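Local coordinates for protein branched-chain-amino-acid aminotransferase (Pseudomonas aeruginosa, PDB 6NST) that probably catalyses the pyridoxal-phosphate-dependent transfer of amino groups between leucine, isoleucine or valine and 2-oxoglutarate in branched-chain amino-acid metabolism, at residues A[44-53]-A[288-296]; A[73-84]-A[116-124]. The protein carries 1 engineered substitution. All coordinates share one frame; numbering follows the deposited sequence.

Contact 1 of 2, residues A[44-53]-A[288-296]; sequences YDTPQGTAIF and YFDLVSGKT
Val292 sets CG1 anti to its carbonyl carbon (chi1 -58°) and CG2 between the backbone N and the carbonyl carbon, which gives each methyl a different aromatic ring to face, while the chi1 of -178° at Phe53 turns CG away from the backbone N and lays the ring against CG1. The rings come from the two arms of a beta hairpin, strands 44-46 and 51-53 joined by a type I turn from Thr46 to Gly49. This hairpin of the antiparallel sheet of the class-IV aminotransferase meets the C-terminal end of helix 279-292, the last helix of the chain. Val292 CG2 stands 3.6 Å from the centroid of the Tyr44 ring and CG1 3.5 Å from that of Phe53, each a CH-pi contact almost on the ring normal. A beta-branched residue suits this place because one short side chain serves both rings. Leu291 CD2 closes on the edge of the Phe53 ring, 3.7 Å from CE1, and Tyr288 adds an oblique aromatic neighbour whose plane stands at 82° to it.

Nearer the turn, backbone replaces side chains. Gly294 leaves the helix with positive phi, and having no side chain it lets the hairpin come close: its CA is 4.7 Å from Thr46 CA. Here Thr46 CA directs its hydrogen at Ser293 O, 3.2 Å away, and Pro47 CD rests on the same carbonyl oxygen. A water donates to both Ala51 O and Val292 O, joining two acceptors that could not bond directly. Ser293 OG turns back to its own helix, bonding Phe289 O at 2.6 Å from the face of that carbonyl opposite to Ser293 N.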
ATOM      1  N   TYR A  44     -32.862  26.636   8.252  1.00 23.27           N
ATOM      2  CA  TYR A  44     -33.703  26.232   9.367  1.00 28.03           C
ATOM      3  C   TYR A  44     -34.679  27.339   9.743  1.00 31.32           C
ATOM      4  O   TYR A  44     -34.457  28.522   9.469  1.00 36.13           O
ATOM      5  CB  TYR A  44     -32.860  25.858  10.589  1.00 23.69           C
ATOM      6  CG  TYR A  44     -32.127  24.550  10.445  1.00 30.40           C
ATOM      7  CD1 TYR A  44     -32.725  23.355  10.819  1.00 21.86           C
ATOM      8  CD2 TYR A  44     -30.837  24.508   9.936  1.00 30.67           C
ATOM      9  CE1 TYR A  44     -32.060  22.156  10.689  1.00 20.76           C
ATOM     10  CE2 TYR A  44     -30.164  23.310   9.806  1.00 28.80           C
ATOM     11  CZ  TYR A  44     -30.780  22.138  10.181  1.00 20.54           C
ATOM     12  OH  TYR A  44     -30.111  20.941  10.049  1.00 34.93           O
ATOM     13  N   ASP A  45     -35.770  26.928  10.382  1.00 30.58           N
ATOM     14  CA  ASP A  45     -36.764  27.852  10.915  1.00 40.67           C
ATOM     15  C   ASP A  45     -36.293  28.331  12.284  1.00 43.61           C
ATOM     16  O   ASP A  45     -36.301  27.565  13.254  1.00 54.64           O
ATOM     17  CB  ASP A  45     -38.124  27.166  11.003  1.00 44.89           C
ATOM     18  CG  ASP A  45     -39.216  28.090  11.499  1.00 51.34           C
ATOM     19  OD1 ASP A  45     -39.036  29.324  11.443  1.00 59.34           O
ATOM     20  OD2 ASP A  45     -40.258  27.576  11.953  1.00 60.06           O
ATOM     21  N   THR A  46     -35.877  29.590  12.365  1.00 36.34           N
ATOM     22  CA  THR A  46     -35.373  30.187  13.591  1.00 30.10           C
ATOM     23  C   THR A  46     -36.343  31.239  14.116  1.00 47.10           C
ATOM     24  O   THR A  46     -37.197  31.732  13.373  1.00 37.90           O
ATOM     25  CB  THR A  46     -34.002  30.834  13.355  1.00 23.18           C
ATOM     26  OG1 THR A  46     -34.180  32.099  12.708  1.00 24.86           O
ATOM     27  CG2 THR A  46     -33.134  29.939  12.486  1.00 28.22           C
ATOM     28  N   PRO A  47     -36.248  31.598  15.402  1.00 56.22           N
ATOM     29  CA  PRO A  47     -37.121  32.664  15.923  1.00 59.47           C
ATOM     30  C   PRO A  47     -37.005  33.972  15.161  1.00 54.15           C
ATOM     31  O   PRO A  47     -37.984  34.726  15.090  1.00 58.53           O
ATOM     32  CB  PRO A  47     -36.656  32.813  17.378  1.00 63.00           C
ATOM     33  CG  PRO A  47     -36.105  31.474  17.726  1.00 56.78           C
ATOM     34  CD  PRO A  47     -35.456  30.966  16.473  1.00 52.03           C
ATOM     35  N   GLN A  48     -35.839  34.264  14.584  1.00 45.78           N
ATOM     36  CA  GLN A  48     -35.647  35.467  13.784  1.00 35.19           C
ATOM     37  C   GLN A  48     -36.088  35.295  12.335  1.00 33.88           C
ATOM     38  O   GLN A  48     -36.060  36.270  11.576  1.00 34.05           O
ATOM     39  CB  GLN A  48     -34.175  35.890  13.824  1.00 36.66           C
ATOM     40  CG  GLN A  48     -33.579  35.947  15.220  1.00 51.43           C
ATOM     41  CD  GLN A  48     -34.312  36.910  16.130  1.00 72.47           C
ATOM     42  OE1 GLN A  48     -35.181  36.510  16.905  1.00 80.11           O
ATOM     43  NE2 GLN A  48     -33.965  38.190  16.041  1.00 77.35           N
ATOM     44  N   GLY A  49     -36.489  34.096  11.935  1.00 33.06           N
ATOM     45  CA  GLY A  49     -36.879  33.810  10.570  1.00 24.79           C
ATOM     46  C   GLY A  49     -36.069  32.667   9.988  1.00 31.70           C
ATOM     47  O   GLY A  49     -35.167  32.119  10.618  1.00 25.68           O
ATOM     48  N   THR A  50     -36.421  32.309   8.755  1.00 33.61           N
ATOM     49  CA  THR A  50     -35.679  31.279   8.040  1.00 29.55           C
ATOM     50  C   THR A  50     -34.237  31.728   7.850  1.00 32.67           C
ATOM     51  O   THR A  50     -33.979  32.788   7.271  1.00 25.50           O
ATOM     52  CB  THR A  50     -36.336  30.989   6.690  1.00 32.93           C
ATOM     53  OG1 THR A  50     -37.680  30.538   6.896  1.00 30.79           O
ATOM     54  CG2 THR A  50     -35.559  29.919   5.935  1.00 29.69           C
ATOM     55  N   ALA A  51     -33.297  30.931   8.356  1.00 29.09           N
ATOM     56  CA  ALA A  51     -31.890  31.300   8.353  1.00 28.14           C
ATOM     57  C   ALA A  51     -31.040  30.154   7.828  1.00 31.26           C
ATOM     58  O   ALA A  51     -31.277  28.988   8.158  1.00 25.64           O
ATOM     59  CB  ALA A  51     -31.416  31.702   9.757  1.00 31.28           C
ATOM     60  N   ILE A  52     -30.047  30.501   7.014  1.00 33.84           N
ATOM     61  CA  ILE A  52     -29.093  29.529   6.496  1.00 27.77           C
ATOM     62  C   ILE A  52     -27.988  29.329   7.524  1.00 26.37           C
ATOM     63  O   ILE A  52     -27.424  30.299   8.043  1.00 27.07           O
ATOM     64  CB  ILE A  52     -28.518  29.996   5.148  1.00 21.66           C
ATOM     65  CG1 ILE A  52     -29.624  30.082   4.093  1.00 20.27           C
ATOM     66  CG2 ILE A  52     -27.410  29.069   4.690  1.00 16.11           C
ATOM     67  CD1 ILE A  52     -29.154  30.636   2.767  1.00 27.19           C
ATOM     68  N   PHE A  53     -27.673  28.071   7.820  1.00 18.89           N
ATOM     69  CA  PHE A  53     -26.671  27.745   8.825  1.00 16.67           C
ATOM     70  C   PHE A  53     -25.288  27.731   8.185  1.00 19.34           C
ATOM     71  O   PHE A  53     -25.026  26.933   7.277  1.00 21.09           O
ATOM     72  CB  PHE A  53     -26.970  26.400   9.481  1.00 21.09           C
ATOM     73  CG  PHE A  53     -25.991  26.029  10.554  1.00 19.43           C
ATOM     74  CD1 PHE A  53     -25.951  26.735  11.744  1.00 17.33           C
ATOM     75  CD2 PHE A  53     -25.109  24.980  10.373  1.00 16.45           C
ATOM     76  CE1 PHE A  53     -25.048  26.401  12.735  1.00 24.68           C
ATOM     77  CE2 PHE A  53     -24.205  24.639  11.361  1.00 17.88           C
ATOM     78  CZ  PHE A  53     -24.174  25.350  12.542  1.00 28.89           C
ATOM     79  N   TYR A 288     -26.452  20.919  18.865  1.00 26.51           N
ATOM     80  CA  TYR A 288     -26.429  21.233  17.440  1.00 22.57           C
ATOM     81  C   TYR A 288     -27.804  21.668  16.946  1.00 26.02           C
ATOM     82  O   TYR A 288     -27.915  22.614  16.157  1.00 23.41           O
ATOM     83  CB  TYR A 288     -25.921  20.035  16.635  1.00 16.86           C
ATOM     84  CG  TYR A 288     -25.869  20.302  15.147  1.00 16.68           C
ATOM     85  CD1 TYR A 288     -24.816  21.013  14.586  1.00 23.66           C
ATOM     86  CD2 TYR A 288     -26.877  19.850  14.303  1.00 30.49           C
ATOM     87  CE1 TYR A 288     -24.766  21.266  13.225  1.00 16.50           C
ATOM     88  CE2 TYR A 288     -26.836  20.096  12.942  1.00 22.60           C
ATOM     89  CZ  TYR A 288     -25.778  20.804  12.410  1.00 20.59           C
ATOM     90  OH  TYR A 288     -25.735  21.050  11.057  1.00 25.69           O
ATOM     91  N   PHE A 289     -28.865  20.992  17.397  1.00 27.02           N
ATOM     92  CA  PHE A 289     -30.211  21.376  16.983  1.00 28.94           C
ATOM     93  C   PHE A 289     -30.598  22.740  17.543  1.00 33.30           C
ATOM     94  O   PHE A 289     -31.240  23.539  16.852  1.00 25.22           O
ATOM     95  CB  PHE A 289     -31.220  20.311  17.413  1.00 32.11           C
ATOM     96  CG  PHE A 289     -31.347  19.171  16.445  1.00 58.39           C
ATOM     97  CD1 PHE A 289     -32.410  19.112  15.559  1.00 68.96           C
ATOM     98  CD2 PHE A 289     -30.404  18.158  16.417  1.00 63.77           C
ATOM     99  CE1 PHE A 289     -32.530  18.064  14.669  1.00 72.88           C
ATOM    100  CE2 PHE A 289     -30.517  17.108  15.531  1.00 63.56           C
ATOM    101  CZ  PHE A 289     -31.581  17.060  14.657  1.00 70.75           C
ATOM    102  N   ASP A 290     -30.223  23.022  18.794  1.00 31.99           N
ATOM    103  CA  ASP A 290     -30.470  24.346  19.357  1.00 36.98           C
ATOM    104  C   ASP A 290     -29.733  25.427  18.580  1.00 40.70           C
ATOM    105  O   ASP A 290     -30.244  26.544  18.429  1.00 35.13           O
ATOM    106  CB  ASP A 290     -30.054  24.383  20.827  1.00 36.24           C
ATOM    107  CG  ASP A 290     -30.957  23.550  21.712  1.00 33.64           C
ATOM    108  OD1 ASP A 290     -32.029  23.118  21.235  1.00 30.42           O
ATOM    109  OD2 ASP A 290     -30.590  23.326  22.887  1.00 28.83           O
ATOM    110  N   LEU A 291     -28.540  25.112  18.077  1.00 28.91           N
ATOM    111  CA  LEU A 291     -27.747  26.104  17.363  1.00 26.38           C
ATOM    112  C   LEU A 291     -28.344  26.409  15.994  1.00 29.52           C
ATOM    113  O   LEU A 291     -28.534  27.577  15.634  1.00 30.82           O
ATOM    114  CB  LEU A 291     -26.307  25.615  17.227  1.00 25.44           C
ATOM    115  CG  LEU A 291     -25.333  26.555  16.519  1.00 32.51           C
ATOM    116  CD1 LEU A 291     -25.097  27.805  17.353  1.00 31.75           C
ATOM    117  CD2 LEU A 291     -24.025  25.838  16.225  1.00 39.98           C
ATOM    118  N   VAL A 292     -28.652  25.369  15.215  1.00 24.01           N
ATOM    119  CA  VAL A 292     -29.102  25.594  13.845  1.00 33.33           C
ATOM    120  C   VAL A 292     -30.512  26.175  13.814  1.00 38.21           C
ATOM    121  O   VAL A 292     -30.856  26.930  12.897  1.00 39.52           O
ATOM    122  CB  VAL A 292     -29.008  24.291  13.026  1.00 29.37           C
ATOM    123  CG1 VAL A 292     -27.580  23.769  13.023  1.00 22.12           C
ATOM    124  CG2 VAL A 292     -29.967  23.236  13.560  1.00 27.82           C
ATOM    125  N   SER A 293     -31.344  25.851  14.802  1.00 32.58           N
ATOM    126  CA  SER A 293     -32.725  26.316  14.830  1.00 29.25           C
ATOM    127  C   SER A 293     -32.891  27.642  15.557  1.00 27.91           C
ATOM    128  O   SER A 293     -34.016  28.146  15.641  1.00 30.57           O
ATOM    129  CB  SER A 293     -33.629  25.263  15.483  1.00 31.52           C
ATOM    130  OG  SER A 293     -33.349  25.139  16.867  1.00 39.00           O
ATOM    131  N   GLY A 294     -31.813  28.216  16.084  1.00 28.94           N
ATOM    132  CA  GLY A 294     -31.892  29.500  16.747  1.00 28.79           C
ATOM    133  C   GLY A 294     -32.474  29.480  18.142  1.00 36.02           C
ATOM    134  O   GLY A 294     -32.726  30.553  18.702  1.00 37.41           O
ATOM    135  N   LYS A 295     -32.708  28.300  18.724  1.00 40.47           N
ATOM    136  CA  LYS A 295     -33.163  28.245  20.109  1.00 43.32           C
ATOM    137  C   LYS A 295     -32.114  28.791  21.066  1.00 45.58           C
ATOM    138  O   LYS A 295     -32.460  29.230  22.169  1.00 49.57           O
ATOM    139  CB  LYS A 295     -33.536  26.811  20.489  1.00 44.06           C
ATOM    140  CG  LYS A 295     -34.706  26.251  19.694  1.00 48.26           C
ATOM    141  CD  LYS A 295     -35.027  24.824  20.100  1.00 46.43           C
ATOM    142  CE  LYS A 295     -36.163  24.263  19.262  1.00 53.22           C
ATOM    143  NZ  LYS A 295     -36.501  22.867  19.650  1.00 61.04           N
ATOM    144  N   THR A 296     -30.846  28.771  20.666  1.00 45.13           N
ATOM    145  CA  THR A 296     -29.762  29.424  21.384  1.00 57.18           C
ATOM    146  C   THR A 296     -29.248  30.573  20.531  1.00 61.69           C
ATOM    147  O   THR A 296     -28.971  30.390  19.341  1.00 71.54           O
ATOM    148  CB  THR A 296     -28.629  28.441  21.687  1.00 71.16           C
ATOM    149  OG1 THR A 296     -29.137  27.338  22.448  1.00 80.70           O
ATOM    150  CG2 THR A 296     -27.518  29.128  22.470  1.00 68.93           C
TER
HETATM  151  O   HOH W   1     -29.642  28.219  10.634  1.00 20.99           O

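Contact 2 of 2, residues A[73-84]-A[116-124]; sequences IPYSRDEINEAT and LKVHVIIAA
The ring of Tyr75 receives Val120 at its edge, with CG2 near the ring plane and 3.9 Å from CD2, while Pro74 CB sits over one face toward the rim. Trp11, on the neighbouring strand 9-12, meets the same ring edge-to-face. Pro74 itself lies against Val118: its CD is 3.6 Å from CG1, and its CG rests against the carbonyl, 3.3 Å from Val118 O. The rigid ring fills this place without bringing a backbone N-H that would need a partner. On its other methyl, CG1, Val120 takes Ile80 CD1 at 4.0 Å.

This is helix-on-sheet packing: helix 77-84 lies on one face of the antiparallel sheet, at 29° to strand 118-124. The alternate residues Val118, Val120 and Ile122 point toward segment 73-84, Val118 meeting the loop before the helix, Val120 both loop and helix, Ile122 the helix. Branched aliphatic residues suit such a strand face, since they favour extended backbone and present broad apolar surfaces. Ile121 and Ala123, which alternate with them, pack on Val26 and Leu27 of the second subunit.

Farther along, Ile122 extends its CD1 (chi2 177°) up to the helix, where it finds Ala83 CB at 3.6 Å. The small alanine leaves room for that methyl. Beside it, Thr84 OG1 approaches the same CD1, yet its polarity is spent within the helix on a bond of 2.6 Å to Ile80 O, met from above the carbonyl plane on the face opposite to Thr84 N.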
ATOM      1  N   ILE A  73     -15.127  29.994 -10.953  1.00 15.86           N
ATOM      2  CA  ILE A  73     -16.530  30.360 -10.769  1.00 19.11           C
ATOM      3  C   ILE A  73     -16.749  31.757 -11.338  1.00 22.26           C
ATOM      4  O   ILE A  73     -16.060  32.703 -10.931  1.00 23.74           O
ATOM      5  CB  ILE A  73     -16.937  30.296  -9.289  1.00 25.32           C
ATOM      6  CG1 ILE A  73     -16.675  28.899  -8.722  1.00 19.18           C
ATOM      7  CG2 ILE A  73     -18.402  30.682  -9.124  1.00 13.16           C
ATOM      8  CD1 ILE A  73     -17.013  28.767  -7.250  1.00 23.11           C
ATOM      9  N   PRO A  74     -17.693  31.941 -12.266  1.00 25.24           N
ATOM     10  CA  PRO A  74     -17.870  33.259 -12.893  1.00 33.25           C
ATOM     11  C   PRO A  74     -18.571  34.259 -11.987  1.00 24.99           C
ATOM     12  O   PRO A  74     -18.959  35.344 -12.431  1.00 30.99           O
ATOM     13  CB  PRO A  74     -18.721  32.951 -14.135  1.00 27.90           C
ATOM     14  CG  PRO A  74     -18.736  31.444 -14.258  1.00 31.66           C
ATOM     15  CD  PRO A  74     -18.572  30.930 -12.868  1.00 29.28           C
ATOM     16  N   TYR A  75     -18.743  33.900 -10.720  1.00 25.99           N
ATOM     17  CA  TYR A  75     -19.411  34.748  -9.749  1.00 20.00           C
ATOM     18  C   TYR A  75     -18.589  34.784  -8.472  1.00 21.26           C
ATOM     19  O   TYR A  75     -17.786  33.890  -8.196  1.00 29.73           O
ATOM     20  CB  TYR A  75     -20.839  34.253  -9.465  1.00 22.49           C
ATOM     21  CG  TYR A  75     -21.647  34.104 -10.730  1.00 30.46           C
ATOM     22  CD1 TYR A  75     -22.262  35.204 -11.313  1.00 24.96           C
ATOM     23  CD2 TYR A  75     -21.768  32.869 -11.359  1.00 24.93           C
ATOM     24  CE1 TYR A  75     -22.986  35.080 -12.480  1.00 24.63           C
ATOM     25  CE2 TYR A  75     -22.492  32.736 -12.528  1.00 25.29           C
ATOM     26  CZ  TYR A  75     -23.098  33.845 -13.082  1.00 30.67           C
ATOM     27  OH  TYR A  75     -23.815  33.723 -14.246  1.00 32.29           O
ATOM     28  N   SER A  76     -18.795  35.838  -7.697  1.00 23.31           N
ATOM     29  CA  SER A  76     -18.049  36.031  -6.467  1.00 24.75           C
ATOM     30  C   SER A  76     -18.779  35.393  -5.292  1.00 21.05           C
ATOM     31  O   SER A  76     -19.927  34.958  -5.398  1.00 28.84           O
ATOM     32  CB  SER A  76     -17.831  37.516  -6.211  1.00 24.86           C
ATOM     33  OG  SER A  76     -19.073  38.183  -6.068  1.00 36.11           O
ATOM     34  N   ARG A  77     -18.092  35.351  -4.150  1.00 14.06           N
ATOM     35  CA  ARG A  77     -18.698  34.782  -2.951  1.00 13.87           C
ATOM     36  C   ARG A  77     -19.924  35.579  -2.519  1.00 16.84           C
ATOM     37  O   ARG A  77     -20.928  34.997  -2.089  1.00 24.38           O
ATOM     38  CB  ARG A  77     -17.666  34.718  -1.828  1.00 16.25           C
ATOM     39  CG  ARG A  77     -16.537  33.744  -2.107  1.00 28.83           C
ATOM     40  CD  ARG A  77     -15.473  33.801  -1.029  1.00 29.30           C
ATOM     41  NE  ARG A  77     -14.438  32.793  -1.239  1.00 29.75           N
ATOM     42  CZ  ARG A  77     -13.422  32.931  -2.085  1.00 20.60           C
ATOM     43  NH1 ARG A  77     -13.305  34.034  -2.811  1.00 27.89           N
ATOM     44  NH2 ARG A  77     -12.527  31.964  -2.209  1.00 22.14           N
ATOM     45  N   ASP A  78     -19.869  36.908  -2.638  1.00 26.56           N
ATOM     46  CA  ASP A  78     -21.005  37.728  -2.226  1.00 19.82           C
ATOM     47  C   ASP A  78     -22.224  37.462  -3.100  1.00 26.40           C
ATOM     48  O   ASP A  78     -23.358  37.462  -2.608  1.00 25.29           O
ATOM     49  CB  ASP A  78     -20.633  39.210  -2.262  1.00 21.50           C
ATOM     50  CG  ASP A  78     -21.747  40.104  -1.749  1.00 21.02           C
ATOM     51  OD1 ASP A  78     -21.992  40.109  -0.526  1.00 24.39           O
ATOM     52  OD2 ASP A  78     -22.379  40.802  -2.570  1.00 37.24           O
ATOM     53  N   GLU A  79     -22.014  37.234  -4.399  1.00 25.77           N
ATOM     54  CA  GLU A  79     -23.134  36.887  -5.269  1.00 23.93           C
ATOM     55  C   GLU A  79     -23.694  35.514  -4.922  1.00 25.63           C
ATOM     56  O   GLU A  79     -24.916  35.321  -4.913  1.00 24.00           O
ATOM     57  CB  GLU A  79     -22.703  36.928  -6.731  1.00 24.34           C
ATOM     58  CG  GLU A  79     -22.136  38.259  -7.177  1.00 33.59           C
ATOM     59  CD  GLU A  79     -21.843  38.286  -8.660  1.00 33.12           C
ATOM     60  OE1 GLU A  79     -22.801  38.379  -9.455  1.00 43.03           O
ATOM     61  OE2 GLU A  79     -20.654  38.196  -9.033  1.00 37.79           O
ATOM     62  N   ILE A  80     -22.817  34.550  -4.630  1.00 18.35           N
ATOM     63  CA  ILE A  80     -23.276  33.205  -4.302  1.00 17.86           C
ATOM     64  C   ILE A  80     -24.027  33.203  -2.977  1.00 27.07           C
ATOM     65  O   ILE A  80     -25.075  32.558  -2.845  1.00 25.49           O
ATOM     66  CB  ILE A  80     -22.090  32.223  -4.289  1.00 17.57           C
ATOM     67  CG1 ILE A  80     -21.484  32.115  -5.687  1.00 22.22           C
ATOM     68  CG2 ILE A  80     -22.536  30.855  -3.803  1.00 19.26           C
ATOM     69  CD1 ILE A  80     -22.487  31.728  -6.753  1.00 15.98           C
ATOM     70  N   ASN A  81     -23.510  33.925  -1.976  1.00 26.48           N
ATOM     71  CA  ASN A  81     -24.230  34.055  -0.714  1.00 22.44           C
ATOM     72  C   ASN A  81     -25.604  34.676  -0.931  1.00 22.91           C
ATOM     73  O   ASN A  81     -26.601  34.219  -0.359  1.00 26.35           O
ATOM     74  CB  ASN A  81     -23.422  34.893   0.278  1.00 29.01           C
ATOM     75  CG  ASN A  81     -22.141  34.214   0.712  1.00 36.93           C
ATOM     76  OD1 ASN A  81     -22.169  33.215   1.426  1.00 44.29           O
ATOM     77  ND2 ASN A  81     -21.007  34.767   0.299  1.00 47.87           N
ATOM     78  N   GLU A  82     -25.674  35.716  -1.763  1.00 19.06           N
ATOM     79  CA  GLU A  82     -26.953  36.357  -2.040  1.00 25.72           C
ATOM     80  C   GLU A  82     -27.868  35.440  -2.844  1.00 22.25           C
ATOM     81  O   GLU A  82     -29.078  35.389  -2.598  1.00 22.05           O
ATOM     82  CB  GLU A  82     -26.723  37.675  -2.778  1.00 29.34           C
ATOM     83  CG  GLU A  82     -27.745  38.751  -2.457  1.00 49.36           C
ATOM     84  CD  GLU A  82     -27.669  39.214  -1.015  1.00 55.57           C
ATOM     85  OE1 GLU A  82     -26.571  39.150  -0.423  1.00 49.70           O
ATOM     86  OE2 GLU A  82     -28.712  39.640  -0.473  1.00 63.04           O
ATOM     87  N   ALA A  83     -27.306  34.704  -3.806  1.00 21.03           N
ATOM     88  CA  ALA A  83     -28.117  33.793  -4.605  1.00 22.28           C
ATOM     89  C   ALA A  83     -28.620  32.624  -3.769  1.00 26.95           C
ATOM     90  O   ALA A  83     -29.746  32.153  -3.967  1.00 26.46           O
ATOM     91  CB  ALA A  83     -27.315  33.287  -5.802  1.00 18.04           C
ATOM     92  N   THR A  84     -27.799  32.141  -2.834  1.00 19.73           N
ATOM     93  CA  THR A  84     -28.229  31.046  -1.970  1.00 22.80           C
ATOM     94  C   THR A  84     -29.422  31.460  -1.117  1.00 23.36           C
ATOM     95  O   THR A  84     -30.365  30.682  -0.934  1.00 21.81           O
ATOM     96  CB  THR A  84     -27.069  30.588  -1.090  1.00 25.04           C
ATOM     97  OG1 THR A  84     -25.928  30.320  -1.913  1.00 17.98           O
ATOM     98  CG2 THR A  84     -27.444  29.325  -0.329  1.00 15.53           C
ATOM     99  N   LEU A 116     -14.187  25.384 -22.067  1.00 45.47           N
ATOM    100  CA  LEU A 116     -15.402  25.035 -21.348  1.00 41.83           C
ATOM    101  C   LEU A 116     -15.910  26.218 -20.538  1.00 36.39           C
ATOM    102  O   LEU A 116     -15.140  26.907 -19.862  1.00 33.34           O
ATOM    103  CB  LEU A 116     -15.149  23.843 -20.425  1.00 38.94           C
ATOM    104  CG  LEU A 116     -14.794  22.526 -21.115  1.00 41.56           C
ATOM    105  CD1 LEU A 116     -14.493  21.443 -20.091  1.00 35.43           C
ATOM    106  CD2 LEU A 116     -15.922  22.097 -22.039  1.00 43.34           C
ATOM    107  N   LYS A 117     -17.217  26.451 -20.607  1.00 31.06           N
ATOM    108  CA  LYS A 117     -17.855  27.497 -19.826  1.00 23.56           C
ATOM    109  C   LYS A 117     -18.328  26.934 -18.493  1.00 31.70           C
ATOM    110  O   LYS A 117     -18.816  25.803 -18.418  1.00 30.34           O
ATOM    111  CB  LYS A 117     -19.033  28.106 -20.590  1.00 33.62           C
ATOM    112  CG  LYS A 117     -19.622  29.348 -19.942  1.00 47.29           C
ATOM    113  CD  LYS A 117     -20.729  29.940 -20.800  1.00 60.61           C
ATOM    114  CE  LYS A 117     -21.321  31.188 -20.166  1.00 61.72           C
ATOM    115  NZ  LYS A 117     -21.916  30.900 -18.831  1.00 62.87           N
ATOM    116  N   VAL A 118     -18.169  27.728 -17.440  1.00 21.34           N
ATOM    117  CA  VAL A 118     -18.577  27.349 -16.093  1.00 26.96           C
ATOM    118  C   VAL A 118     -19.974  27.890 -15.835  1.00 29.46           C
ATOM    119  O   VAL A 118     -20.223  29.092 -15.994  1.00 18.41           O
ATOM    120  CB  VAL A 118     -17.583  27.875 -15.044  1.00 25.54           C
ATOM    121  CG1 VAL A 118     -18.041  27.498 -13.652  1.00 13.50           C
ATOM    122  CG2 VAL A 118     -16.186  27.336 -15.313  1.00 18.04           C
ATOM    123  N   HIS A 119     -20.886  27.004 -15.443  1.00 35.61           N
ATOM    124  CA  HIS A 119     -22.244  27.367 -15.069  1.00 32.11           C
ATOM    125  C   HIS A 119     -22.458  27.091 -13.588  1.00 27.37           C
ATOM    126  O   HIS A 119     -21.812  26.216 -13.005  1.00 20.18           O
ATOM    127  CB  HIS A 119     -23.273  26.591 -15.895  1.00 28.13           C
ATOM    128  CG  HIS A 119     -23.152  26.811 -17.371  1.00 40.23           C
ATOM    129  ND1 HIS A 119     -24.081  27.526 -18.095  1.00 41.92           N
ATOM    130  CD2 HIS A 119     -22.209  26.414 -18.258  1.00 42.53           C
ATOM    131  CE1 HIS A 119     -23.717  27.558 -19.365  1.00 46.13           C
ATOM    132  NE2 HIS A 119     -22.585  26.890 -19.491  1.00 46.85           N
ATOM    133  N   VAL A 120     -23.374  27.842 -12.978  1.00 22.82           N
ATOM    134  CA  VAL A 120     -23.672  27.716 -11.555  1.00 21.81           C
ATOM    135  C   VAL A 120     -25.184  27.663 -11.381  1.00 26.98           C
ATOM    136  O   VAL A 120     -25.906  28.487 -11.952  1.00 24.38           O
ATOM    137  CB  VAL A 120     -23.080  28.884 -10.740  1.00 26.08           C
ATOM    138  CG1 VAL A 120     -23.418  28.731  -9.268  1.00 14.26           C
ATOM    139  CG2 VAL A 120     -21.576  28.972 -10.942  1.00 21.69           C
ATOM    140  N   ILE A 121     -25.663  26.702 -10.590  1.00 24.45           N
ATOM    141  CA  ILE A 121     -27.080  26.603 -10.255  1.00 30.22           C
ATOM    142  C   ILE A 121     -27.225  26.438  -8.751  1.00 29.15           C
ATOM    143  O   ILE A 121     -26.394  25.806  -8.090  1.00 33.98           O
ATOM    144  CB  ILE A 121     -27.786  25.440 -10.991  1.00 31.55           C
ATOM    145  CG1 ILE A 121     -27.059  24.111 -10.738  1.00 19.81           C
ATOM    146  CG2 ILE A 121     -27.896  25.738 -12.467  1.00 31.59           C
ATOM    147  CD1 ILE A 121     -27.752  23.219  -9.716  1.00 15.84           C
ATOM    148  N   ILE A 122     -28.283  27.035  -8.205  1.00 23.90           N
ATOM    149  CA  ILE A 122     -28.569  26.918  -6.780  1.00 23.83           C
ATOM    150  C   ILE A 122     -30.046  26.595  -6.606  1.00 32.47           C
ATOM    151  O   ILE A 122     -30.906  27.476  -6.727  1.00 27.06           O
ATOM    152  CB  ILE A 122     -28.195  28.194  -6.003  1.00 21.75           C
ATOM    153  CG1 ILE A 122     -26.728  28.555  -6.254  1.00 18.01           C
ATOM    154  CG2 ILE A 122     -28.441  27.997  -4.512  1.00 20.10           C
ATOM    155  CD1 ILE A 122     -26.284  29.824  -5.586  1.00 18.17           C
ATOM    156  N   ALA A 123     -30.347  25.334  -6.305  1.00 21.24           N
ATOM    157  CA  ALA A 123     -31.710  24.862  -6.123  1.00 19.73           C
ATOM    158  C   ALA A 123     -31.978  24.602  -4.647  1.00 25.71           C
ATOM    159  O   ALA A 123     -31.102  24.115  -3.925  1.00 29.89           O
ATOM    160  CB  ALA A 123     -31.960  23.586  -6.931  1.00 24.53           C
ATOM    161  N   ALA A 124     -33.193  24.927  -4.207  1.00 20.18           N
ATOM    162  CA  ALA A 124     -33.592  24.747  -2.818  1.00 29.82           C
ATOM    163  C   ALA A 124     -34.981  24.133  -2.773  1.00 33.73           C
ATOM    164  O   ALA A 124     -35.890  24.595  -3.468  1.00 40.74           O
ATOM    165  CB  ALA A 124     -33.572  26.080  -2.058  1.00 24.51           C
TER

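Both contacts belong to one antiparallel sheet but to different parts of it. Contact 2 is the buried one, where helix 77-89 and the loop before it pack on strand 118-126 mainly through aliphatic groups. Contact 1 is partly buried, near the hairpin end, with its aromatic rings inside and its turn exposed. Its chemistry is correspondingly mixed: CH-pi contacts give way to a bridging water and carbonyl contacts. The two meet where Ile52 CD1 lies 3.8 Å from Thr84 CG2. Successive side chains of strand 51-53 thus serve opposite faces of the sheet, Ile52 the one with helix 77-89 and Phe53 the one with helix 279-292.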